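Local structure of Nitrate/nitrite binding protein NrtA (Synechocystis sp., 2G29) at residues G110-N122 / V358-A370. The protein binds nitrate in the periplasm as the solute-binding component of the NrtABCD ABC transporter, which takes up nitrate and probably nitrite. Residues are numbered along the deposited sequence; the frame is centred on the assembly and turned at random.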
ATOM      1  N   GLY A 110      16.899  12.076  12.218  1.00 19.64           N
ATOM      2  CA  GLY A 110      17.608  11.696  13.423  1.00 18.05           C
ATOM      3  C   GLY A 110      16.907  10.907  14.497  1.00 15.92           C
ATOM      4  O   GLY A 110      17.399  10.836  15.622  1.00 16.52           O
ATOM      5  N   LYS A 111      15.771  10.289  14.163  1.00 15.45           N
ATOM      6  CA  LYS A 111      15.019   9.518  15.129  1.00 14.05           C
ATOM      7  C   LYS A 111      14.622   8.128  14.618  1.00 13.75           C
ATOM      8  O   LYS A 111      13.438   7.798  14.556  1.00 12.98           O
ATOM      9  CB  LYS A 111      13.758  10.284  15.554  1.00 15.01           C
ATOM     10  CG  LYS A 111      14.066  11.647  16.215  1.00 18.10           C
ATOM     11  CD  LYS A 111      12.789  12.438  16.499  1.00 21.55           C
ATOM     12  CE  LYS A 111      13.091  13.881  16.949  1.00 25.25           C
ATOM     13  NZ  LYS A 111      11.905  14.790  16.797  1.00 27.22           N
ATOM     14  N   PRO A 112      15.611   7.304  14.244  1.00 12.28           N
ATOM     15  CA  PRO A 112      15.283   5.953  13.758  1.00 11.31           C
ATOM     16  C   PRO A 112      14.477   5.272  14.868  1.00 12.51           C
ATOM     17  O   PRO A 112      14.875   5.305  16.050  1.00 13.23           O
ATOM     18  CB  PRO A 112      16.650   5.308  13.531  1.00 10.48           C
ATOM     19  CG  PRO A 112      17.598   6.136  14.533  1.00 12.32           C
ATOM     20  CD  PRO A 112      17.073   7.530  14.297  1.00 13.20           C
ATOM     21  N   THR A 113      13.358   4.645  14.491  1.00 12.06           N
ATOM     22  CA  THR A 113      12.423   4.033  15.449  1.00 12.22           C
ATOM     23  C   THR A 113      12.160   2.629  14.900  1.00 12.09           C
ATOM     24  O   THR A 113      11.566   2.464  13.837  1.00 13.18           O
ATOM     25  CB  THR A 113      11.137   4.913  15.483  1.00 12.11           C
ATOM     26  OG1 THR A 113      11.495   6.266  15.854  1.00 12.78           O
ATOM     27  CG2 THR A 113      10.109   4.352  16.465  1.00 13.50           C
ATOM     28  N   PRO A 114      12.558   1.599  15.646  1.00 11.23           N
ATOM     29  CA  PRO A 114      12.349   0.256  15.087  1.00 11.99           C
ATOM     30  C   PRO A 114      10.929  -0.215  14.971  1.00 12.22           C
ATOM     31  O   PRO A 114      10.097   0.042  15.856  1.00 11.72           O
ATOM     32  CB  PRO A 114      13.254  -0.633  15.941  1.00 12.71           C
ATOM     33  CG  PRO A 114      13.289   0.126  17.309  1.00 12.68           C
ATOM     34  CD  PRO A 114      13.260   1.601  16.940  1.00 11.68           C
ATOM     35  N   MET A 115      10.652  -0.870  13.850  1.00 11.37           N
ATOM     36  CA  MET A 115       9.309  -1.379  13.575  1.00 11.54           C
ATOM     37  C   MET A 115       9.349  -2.804  13.053  1.00 11.19           C
ATOM     38  O   MET A 115      10.397  -3.300  12.641  1.00 11.31           O
ATOM     39  CB  MET A 115       8.616  -0.487  12.513  1.00 10.35           C
ATOM     40  CG  MET A 115       8.258   0.896  13.002  1.00 10.70           C
ATOM     41  SD  MET A 115       7.195   1.796  11.858  1.00 11.23           S
ATOM     42  CE  MET A 115       5.638   0.792  12.023  1.00 11.11           C
ATOM     43  N   TYR A 116       8.186  -3.456  13.082  1.00 11.11           N
ATOM     44  CA  TYR A 116       8.034  -4.791  12.509  1.00 11.14           C
ATOM     45  C   TYR A 116       6.861  -4.779  11.531  1.00 11.16           C
ATOM     46  O   TYR A 116       5.948  -3.977  11.661  1.00 10.99           O
ATOM     47  CB  TYR A 116       7.644  -5.825  13.562  1.00 11.79           C
ATOM     48  CG  TYR A 116       8.640  -6.146  14.612  1.00 12.96           C
ATOM     49  CD1 TYR A 116       9.964  -6.410  14.287  1.00 12.53           C
ATOM     50  CD2 TYR A 116       8.249  -6.217  15.943  1.00 14.37           C
ATOM     51  CE1 TYR A 116      10.896  -6.726  15.288  1.00 13.31           C
ATOM     52  CE2 TYR A 116       9.153  -6.554  16.931  1.00 14.77           C
ATOM     53  CZ  TYR A 116      10.475  -6.796  16.594  1.00 14.18           C
ATOM     54  OH  TYR A 116      11.424  -7.091  17.554  1.00 15.23           O
ATOM     55  N   ILE A 117       6.912  -5.679  10.553  1.00 10.13           N
ATOM     56  CA  ILE A 117       5.767  -5.884   9.674  1.00 10.39           C
ATOM     57  C   ILE A 117       5.216  -7.249  10.122  1.00 10.25           C
ATOM     58  O   ILE A 117       5.903  -8.284  10.091  1.00 10.70           O
ATOM     59  CB  ILE A 117       6.162  -5.896   8.194  1.00 10.60           C
ATOM     60  CG1 ILE A 117       6.463  -4.473   7.749  1.00 10.91           C
ATOM     61  CG2 ILE A 117       5.033  -6.541   7.359  1.00 12.24           C
ATOM     62  CD1 ILE A 117       6.966  -4.433   6.275  1.00 10.48           C
ATOM     63  N   LEU A 118       3.960  -7.219  10.557  1.00 11.21           N
ATOM     64  CA  LEU A 118       3.282  -8.436  11.055  1.00 12.70           C
ATOM     65  C   LEU A 118       2.476  -9.148   9.987  1.00 12.08           C
ATOM     66  O   LEU A 118       2.259 -10.357  10.083  1.00 11.44           O
ATOM     67  CB  LEU A 118       2.348  -8.093  12.210  1.00 12.93           C
ATOM     68  CG  LEU A 118       3.037  -7.370  13.375  1.00 15.78           C
ATOM     69  CD1 LEU A 118       1.971  -7.090  14.458  1.00 16.78           C
ATOM     70  CD2 LEU A 118       4.192  -8.170  13.921  1.00 17.86           C
ATOM     71  N   ALA A 119       2.039  -8.412   8.970  1.00 12.21           N
ATOM     72  CA  ALA A 119       1.263  -8.986   7.887  1.00 12.30           C
ATOM     73  C   ALA A 119       1.258  -8.026   6.715  1.00  9.96           C
ATOM     74  O   ALA A 119       1.567  -6.824   6.868  1.00 11.82           O
ATOM     75  CB  ALA A 119      -0.175  -9.206   8.351  1.00 11.83           C
ATOM     76  N   ARG A 120       0.874  -8.534   5.560  1.00 10.57           N
ATOM     77  CA  ARG A 120       0.672  -7.666   4.391  1.00 10.61           C
ATOM     78  C   ARG A 120      -0.850  -7.461   4.464  1.00 12.77           C
ATOM     79  O   ARG A 120      -1.603  -8.443   4.546  1.00 13.52           O
ATOM     80  CB  ARG A 120       1.035  -8.369   3.065  1.00  9.38           C
ATOM     81  CG  ARG A 120       1.125  -7.433   1.855  1.00 10.39           C
ATOM     82  CD  ARG A 120       2.411  -6.604   1.941  1.00 10.53           C
ATOM     83  NE  ARG A 120       3.557  -7.510   1.850  1.00 10.43           N
ATOM     84  CZ  ARG A 120       4.772  -7.305   2.379  1.00  9.70           C
ATOM     85  NH1 ARG A 120       5.069  -6.181   3.048  1.00 11.50           N
ATOM     86  NH2 ARG A 120       5.689  -8.278   2.333  1.00  8.17           N
ATOM     87  N   LEU A 121      -1.317  -6.217   4.483  1.00 11.28           N
ATOM     88  CA  LEU A 121      -2.760  -5.982   4.521  1.00 11.60           C
ATOM     89  C   LEU A 121      -3.450  -6.321   3.194  1.00 12.47           C
ATOM     90  O   LEU A 121      -4.581  -6.831   3.189  1.00 11.66           O
ATOM     91  CB  LEU A 121      -3.054  -4.525   4.920  1.00 11.87           C
ATOM     92  CG  LEU A 121      -2.975  -4.263   6.424  1.00 11.96           C
ATOM     93  CD1 LEU A 121      -3.156  -2.794   6.708  1.00 13.52           C
ATOM     94  CD2 LEU A 121      -4.078  -5.056   7.153  1.00 15.25           C
ATOM     95  N   ASN A 122      -2.789  -6.090   2.067  1.00 11.02           N
ATOM     96  CA  ASN A 122      -3.378  -6.348   0.762  1.00 12.10           C
ATOM     97  C   ASN A 122      -2.364  -6.399  -0.352  1.00 12.68           C
ATOM     98  O   ASN A 122      -1.230  -5.963  -0.186  1.00 12.08           O
ATOM     99  CB  ASN A 122      -4.349  -5.216   0.369  1.00 11.87           C
ATOM    100  CG  ASN A 122      -3.614  -3.951  -0.085  1.00 11.55           C
ATOM    101  OD1 ASN A 122      -2.833  -3.369   0.675  1.00 10.90           O
ATOM    102  ND2 ASN A 122      -3.826  -3.556  -1.340  1.00 11.06           N
ATOM    103  N   VAL A 358      15.632  -6.908   6.224  1.00 11.08           N
ATOM    104  CA  VAL A 358      14.332  -7.579   6.095  1.00 11.43           C
ATOM    105  C   VAL A 358      14.234  -8.686   7.152  1.00 11.21           C
ATOM    106  O   VAL A 358      13.151  -8.894   7.725  1.00 11.63           O
ATOM    107  CB  VAL A 358      14.159  -8.115   4.656  1.00 12.18           C
ATOM    108  CG1 VAL A 358      12.949  -9.070   4.529  1.00 12.32           C
ATOM    109  CG2 VAL A 358      13.951  -6.949   3.743  1.00 12.83           C
ATOM    110  N   ASP A 359      15.332  -9.380   7.468  1.00 11.25           N
ATOM    111  CA  ASP A 359      15.238 -10.432   8.475  1.00 12.32           C
ATOM    112  C   ASP A 359      14.962  -9.873   9.877  1.00 13.26           C
ATOM    113  O   ASP A 359      14.512 -10.633  10.766  1.00 15.29           O
ATOM    114  CB  ASP A 359      16.507 -11.307   8.480  1.00 13.70           C
ATOM    115  CG  ASP A 359      16.544 -12.301   7.338  1.00 15.11           C
ATOM    116  OD1 ASP A 359      15.486 -12.615   6.777  1.00 15.93           O
ATOM    117  OD2 ASP A 359      17.652 -12.798   7.012  1.00 17.53           O
ATOM    118  N   LYS A 360      15.215  -8.580  10.091  1.00 12.44           N
ATOM    119  CA  LYS A 360      14.948  -7.959  11.385  1.00 12.88           C
ATOM    120  C   LYS A 360      13.541  -7.351  11.451  1.00 13.76           C
ATOM    121  O   LYS A 360      12.841  -7.517  12.463  1.00 16.38           O
ATOM    122  CB  LYS A 360      15.985  -6.868  11.705  1.00 15.30           C
ATOM    123  CG  LYS A 360      15.711  -6.121  13.033  1.00 15.11           C
ATOM    124  CD  LYS A 360      16.878  -5.233  13.408  1.00 19.50           C
ATOM    125  CE  LYS A 360      16.560  -4.292  14.569  1.00 17.96           C
ATOM    126  NZ  LYS A 360      15.882  -3.045  14.053  1.00 21.95           N
ATOM    127  N   VAL A 361      13.102  -6.669  10.395  1.00 11.36           N
ATOM    128  CA  VAL A 361      11.791  -6.024  10.376  1.00 10.33           C
ATOM    129  C   VAL A 361      10.600  -6.921  10.040  1.00 10.81           C
ATOM    130  O   VAL A 361       9.531  -6.788  10.633  1.00 10.77           O
ATOM    131  CB  VAL A 361      11.852  -4.839   9.384  1.00 10.19           C
ATOM    132  CG1 VAL A 361      10.469  -4.195   9.154  1.00 10.68           C
ATOM    133  CG2 VAL A 361      12.849  -3.806   9.908  1.00 10.63           C
ATOM    134  N   ASN A 362      10.790  -7.813   9.081  1.00 10.64           N
ATOM    135  CA  ASN A 362       9.717  -8.695   8.649  1.00  9.81           C
ATOM    136  C   ASN A 362       9.475  -9.792   9.680  1.00 10.19           C
ATOM    137  O   ASN A 362      10.392 -10.527  10.030  1.00 11.34           O
ATOM    138  CB  ASN A 362      10.067  -9.292   7.265  1.00  9.97           C
ATOM    139  CG  ASN A 362       8.988 -10.207   6.744  1.00 11.23           C
ATOM    140  OD1 ASN A 362       8.747 -11.289   7.310  1.00 10.77           O
ATOM    141  ND2 ASN A 362       8.318  -9.786   5.667  1.00 10.56           N
ATOM    142  N   ARG A 363       8.235  -9.865  10.176  1.00 11.00           N
ATOM    143  CA  ARG A 363       7.925 -10.883  11.169  1.00 11.90           C
ATOM    144  C   ARG A 363       6.950 -11.919  10.633  1.00 12.69           C
ATOM    145  O   ARG A 363       5.905 -12.208  11.264  1.00 11.57           O
ATOM    146  CB  ARG A 363       7.377 -10.245  12.452  1.00 11.38           C
ATOM    147  CG  ARG A 363       8.398  -9.317  13.152  1.00 12.08           C
ATOM    148  CD  ARG A 363       9.730 -10.013  13.405  1.00 12.58           C
ATOM    149  NE  ARG A 363       9.577 -11.190  14.264  1.00 12.62           N
ATOM    150  CZ  ARG A 363       9.479 -11.153  15.591  1.00 14.58           C
ATOM    151  NH1 ARG A 363       9.536 -10.006  16.252  1.00 15.75           N
ATOM    152  NH2 ARG A 363       9.273 -12.292  16.262  1.00 15.63           N
ATOM    153  N   GLU A 364       7.281 -12.466   9.465  1.00 13.28           N
ATOM    154  CA  GLU A 364       6.468 -13.551   8.884  1.00 12.12           C
ATOM    155  C   GLU A 364       6.396 -14.719   9.885  1.00 12.08           C
ATOM    156  O   GLU A 364       5.478 -15.549   9.787  1.00 13.27           O
ATOM    157  CB  GLU A 364       7.061 -14.001   7.531  1.00 11.96           C
ATOM    158  CG  GLU A 364       8.499 -14.568   7.601  1.00 11.57           C
ATOM    159  CD  GLU A 364       8.533 -16.019   8.000  1.00 12.87           C
ATOM    160  OE1 GLU A 364       7.684 -16.796   7.518  1.00 13.53           O
ATOM    161  OE2 GLU A 364       9.470 -16.395   8.748  1.00 15.70           O
ATOM    162  N   ASP A 365       7.366 -14.813  10.788  1.00 12.30           N
ATOM    163  CA  ASP A 365       7.342 -15.869  11.813  1.00 12.52           C
ATOM    164  C   ASP A 365       6.130 -15.655  12.733  1.00 13.17           C
ATOM    165  O   ASP A 365       5.455 -16.623  13.089  1.00 14.98           O
ATOM    166  CB  ASP A 365       8.641 -15.905  12.646  1.00 13.44           C
ATOM    167  CG  ASP A 365       8.944 -14.585  13.358  1.00 14.20           C
ATOM    168  OD1 ASP A 365       8.868 -13.507  12.732  1.00 14.93           O
ATOM    169  OD2 ASP A 365       9.279 -14.653  14.562  1.00 16.49           O
ATOM    170  N   LEU A 366       5.845 -14.413  13.124  1.00 12.71           N
ATOM    171  CA  LEU A 366       4.663 -14.111  13.943  1.00 12.66           C
ATOM    172  C   LEU A 366       3.391 -14.391  13.123  1.00 14.00           C
ATOM    173  O   LEU A 366       2.379 -14.853  13.671  1.00 12.95           O
ATOM    174  CB  LEU A 366       4.699 -12.642  14.416  1.00 13.27           C
ATOM    175  CG  LEU A 366       5.855 -12.319  15.354  1.00 12.77           C
ATOM    176  CD1 LEU A 366       5.758 -10.907  15.876  1.00 13.55           C
ATOM    177  CD2 LEU A 366       5.768 -13.290  16.563  1.00 13.39           C
ATOM    178  N   TRP A 367       3.428 -14.133  11.809  1.00 12.94           N
ATOM    179  CA  TRP A 367       2.270 -14.395  10.983  1.00 12.77           C
ATOM    180  C   TRP A 367       1.976 -15.887  10.971  1.00 13.88           C
ATOM    181  O   TRP A 367       0.819 -16.294  11.166  1.00 14.31           O
ATOM    182  CB  TRP A 367       2.492 -13.840   9.554  1.00 11.89           C
ATOM    183  CG  TRP A 367       1.255 -13.884   8.666  1.00 12.70           C
ATOM    184  CD1 TRP A 367       0.426 -12.833   8.380  1.00 12.77           C
ATOM    185  CD2 TRP A 367       0.724 -15.019   7.948  1.00 14.58           C
ATOM    186  NE1 TRP A 367      -0.586 -13.231   7.545  1.00 12.54           N
ATOM    187  CE2 TRP A 367      -0.422 -14.562   7.251  1.00 13.70           C
ATOM    188  CE3 TRP A 367       1.108 -16.367   7.822  1.00 14.04           C
ATOM    189  CZ2 TRP A 367      -1.201 -15.406   6.433  1.00 14.18           C
ATOM    190  CZ3 TRP A 367       0.339 -17.213   7.012  1.00 13.69           C
ATOM    191  CH2 TRP A 367      -0.804 -16.723   6.324  1.00 14.47           C
ATOM    192  N   ARG A 368       3.001 -16.715  10.753  1.00 13.58           N
ATOM    193  CA  ARG A 368       2.779 -18.170  10.756  1.00 13.33           C
ATOM    194  C   ARG A 368       2.280 -18.664  12.107  1.00 15.01           C
ATOM    195  O   ARG A 368       1.432 -19.570  12.143  1.00 15.53           O
ATOM    196  CB  ARG A 368       4.060 -18.916  10.360  1.00 15.72           C
ATOM    197  CG  ARG A 368       4.357 -18.858   8.861  1.00 13.43           C
ATOM    198  CD  ARG A 368       5.596 -19.723   8.519  1.00 14.27           C
ATOM    199  NE  ARG A 368       6.847 -19.078   8.900  1.00 14.96           N
ATOM    200  CZ  ARG A 368       7.724 -19.575   9.762  1.00 16.60           C
ATOM    201  NH1 ARG A 368       7.500 -20.756  10.358  1.00 21.27           N
ATOM    202  NH2 ARG A 368       8.818 -18.885  10.065  1.00 16.49           N
ATOM    203  N   GLU A 369       2.776 -18.098  13.208  1.00 14.49           N
ATOM    204  CA  GLU A 369       2.300 -18.550  14.523  1.00 15.81           C
ATOM    205  C   GLU A 369       0.832 -18.217  14.695  1.00 16.48           C
ATOM    206  O   GLU A 369       0.051 -19.043  15.193  1.00 16.58           O
ATOM    207  CB  GLU A 369       3.140 -17.926  15.632  1.00 15.36           C
ATOM    208  CG  GLU A 369       4.522 -18.599  15.692  1.00 18.66           C
ATOM    209  CD  GLU A 369       5.591 -17.771  16.362  1.00 22.59           C
ATOM    210  OE1 GLU A 369       5.247 -16.847  17.135  1.00 24.85           O
ATOM    211  OE2 GLU A 369       6.793 -18.060  16.119  1.00 23.65           O
ATOM    212  N   ALA A 370       0.418 -17.036  14.247  1.00 15.92           N
ATOM    213  CA  ALA A 370      -0.983 -16.663  14.366  1.00 15.42           C
ATOM    214  C   ALA A 370      -1.865 -17.488  13.447  1.00 17.45           C
ATOM    215  O   ALA A 370      -2.967 -17.882  13.835  1.00 15.82           O
ATOM    216  CB  ALA A 370      -1.133 -15.164  14.052  1.00 14.21           C
TER
HETATM  217  O   HOH W   1      12.920  -3.906  13.918  1.00 20.42           O
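I117 in the edge strand 115-120 forms a single beta bridge with N362, in the kink between helices 354-361 and 364-373: I117 N donates to V361 O (2.8 Å), and R363 N, at the N-cap position of the second helix, returns a bond of equal length to I117 O. The bridge thus uses backbone groups freed where one helix ends and the next begins, and N362 OD1 closes an Asx turn by accepting from E364 N. On one side of the bridge, R363 lies alongside Y116. Bends at chi2 and chi3 fold its chain across the ring, with R363 CG 3.5 Å from Y116 CG and CD making an off-centre CH-pi contact. The guanidinium stands nearly upright on the ring face, its plane turned 83° from the ring. R363 CZ sits over the Y116 ring, 4.7 Å from its centroid, a cation-pi contact in which NH1 comes down toward the rim near Y116 CZ. R363 NE and NH2 grip the two D365 carboxylate oxygens side-on through their syn lone pairs, fixing the rotation of the group, while L366 CD1 covers one guanidinium face. With an alanine at R363, the D365 carboxylate would probably lose its charged mate and this face of the Y116 ring its cover. Farther along, L118 CD2 meets L366 CD1 (3.7 Å), and W367 turns the CD1 edge of its indole to A119 CB (3.7 Å). At the other end, a water links M115 O to K360 NZ. Y116 OH is hydrogen-bonded to D250 OD1, and W367 NE1 bonds S328 OG. Helix 97-104 packs on I117 and V361 through Y100, and helix 253-271 on L118 and W367. Strand 115-120 pairs antiparallel with strand 240-245, which begins at the nitrate ligand K240, so the helical pair borders the outer edge of this five-stranded mixed sheet.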